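Side-chain contact in nickel-dependent hydrogenase large subunit (Allochromatium vinosum, PDB 3MYR), which is the nickel-iron catalytic subunit of a membrane-bound hydrogenase that oxidises molecular hydrogen and probably recycles the hydrogen released by nitrogenase: residues S224-D229 and A453-G458. Numbering follows the deposited sequence.
Sequences SPIDLD and ANVKSG
V455, on the last turn of helix 426-456, meets I226 and L228 of the loop that precedes helix 236-265, and the contact is wholly apolar. From CB, which points toward the loop, V455 forks into two methyls that share I226 CG2 but otherwise meet different partners. CG2 faces I226, 3.8 Å from its CD1 and 4.0 Å from its CG2. CG1, anti to the backbone N (chi1 167°), swings to the L228 side: L228 CD1 meets it tip to tip at 4.0 Å, and I226 CG2 lies 4.1 Å from it. I226 crosses V455 at a slant, its CG2 touching both prongs of the fork while I226 CD1 reaches only V455 CG2 of the two methyls. Cut back to alanine, V455 would lose both methyls, which would probably leave I226 CG2 and CD1 and L228 CD1 without their partners on the helix and open a gap between loop and helix. I226 is buried, and its other neighbours include L234, T462 and N87 of helix 86-112; L228 is exposed. The loop is braced on its own side, where D227 OD1 accepts the backbone N of D229 at 2.8 Å, an Asx turn across L228. I226 O also takes a hydrogen bond from K209 of the small subunit, so the loop that packs on this helix end also contacts that chain. The helix ends one residue past V455, at K456, where S457 OG adds a bond to N454 O at 2.8 Å. Far from the nickel-iron site, the backbone closes in a Schellman motif, G458 at positive phi with G458 N bonded to V455 O at 2.9 Å.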
# COMPACT_ATOMS: atom_id res chain seq x y z
N SER B 224 -11.20 10.42 16.30
CA SER B 224 -11.57 11.83 16.06
C SER B 224 -12.96 12.16 16.61
O SER B 224 -13.95 11.70 16.08
CB SER B 224 -11.67 12.00 14.56
OG SER B 224 -12.56 11.03 14.00
N PRO B 225 -13.06 13.00 17.65
CA PRO B 225 -14.41 13.25 18.17
C PRO B 225 -15.13 14.32 17.36
O PRO B 225 -14.50 15.00 16.50
CB PRO B 225 -14.14 13.77 19.63
CG PRO B 225 -12.71 14.34 19.55
CD PRO B 225 -11.99 13.65 18.42
N ILE B 226 -16.44 14.44 17.59
CA ILE B 226 -17.28 15.39 16.87
C ILE B 226 -17.80 16.35 17.92
O ILE B 226 -18.34 15.92 18.98
CB ILE B 226 -18.48 14.65 16.20
CG1 ILE B 226 -17.99 13.68 15.08
CG2 ILE B 226 -19.45 15.67 15.68
CD1 ILE B 226 -19.06 12.64 14.65
N ASP B 227 -17.56 17.63 17.72
CA ASP B 227 -18.18 18.64 18.61
C ASP B 227 -18.25 19.91 17.78
O ASP B 227 -17.23 20.56 17.50
CB ASP B 227 -17.31 18.89 19.85
CG ASP B 227 -17.99 19.89 20.88
OD1 ASP B 227 -18.80 20.76 20.50
OD2 ASP B 227 -17.63 19.85 22.06
N LEU B 228 -19.45 20.28 17.43
CA LEU B 228 -19.65 21.40 16.54
C LEU B 228 -19.18 22.71 17.15
O LEU B 228 -19.09 23.72 16.43
CB LEU B 228 -21.14 21.52 16.29
CG LEU B 228 -21.72 20.65 15.16
CD1 LEU B 228 -20.87 19.61 14.40
CD2 LEU B 228 -23.30 20.50 15.11
N ASP B 229 -19.06 22.74 18.49
CA ASP B 229 -18.74 23.99 19.17
C ASP B 229 -17.33 24.01 19.68
O ASP B 229 -16.98 24.76 20.55
CB ASP B 229 -19.79 24.24 20.25
CG ASP B 229 -21.17 24.46 19.57
OD1 ASP B 229 -22.04 23.58 19.73
OD2 ASP B 229 -21.34 25.41 18.73
N ALA B 453 -26.49 13.76 9.05
CA ALA B 453 -27.86 13.65 9.59
C ALA B 453 -27.80 13.10 10.98
O ALA B 453 -28.58 13.52 11.83
CB ALA B 453 -28.75 12.78 8.70
N ASN B 454 -26.88 12.16 11.23
CA ASN B 454 -26.82 11.55 12.53
C ASN B 454 -26.34 12.58 13.55
O ASN B 454 -26.91 12.69 14.65
CB ASN B 454 -25.93 10.30 12.56
CG ASN B 454 -26.08 9.52 13.85
OD1 ASN B 454 -25.06 9.16 14.52
ND2 ASN B 454 -27.35 9.17 14.20
N VAL B 455 -25.33 13.37 13.17
CA VAL B 455 -24.82 14.42 14.05
C VAL B 455 -25.89 15.49 14.31
O VAL B 455 -26.17 15.83 15.48
CB VAL B 455 -23.57 15.05 13.46
CG1 VAL B 455 -23.22 16.35 14.20
CG2 VAL B 455 -22.42 14.07 13.54
N LYS B 456 -26.54 15.96 13.24
CA LYS B 456 -27.66 16.90 13.33
C LYS B 456 -28.81 16.42 14.28
O LYS B 456 -29.32 17.19 15.07
CB LYS B 456 -28.18 17.28 11.92
CG LYS B 456 -29.27 18.28 12.00
CD LYS B 456 -29.66 18.86 10.62
CE LYS B 456 -30.82 19.84 10.87
NZ LYS B 456 -31.08 20.66 9.68
N SER B 457 -29.09 15.13 14.31
CA SER B 457 -30.16 14.64 15.17
C SER B 457 -29.72 14.51 16.67
O SER B 457 -30.47 13.97 17.50
CB SER B 457 -30.61 13.27 14.63
OG SER B 457 -29.68 12.24 15.02
N GLY B 458 -28.46 14.84 16.97
CA GLY B 458 -27.96 14.81 18.36
C GLY B 458 -27.03 13.65 18.78
O GLY B 458 -26.69 13.59 19.95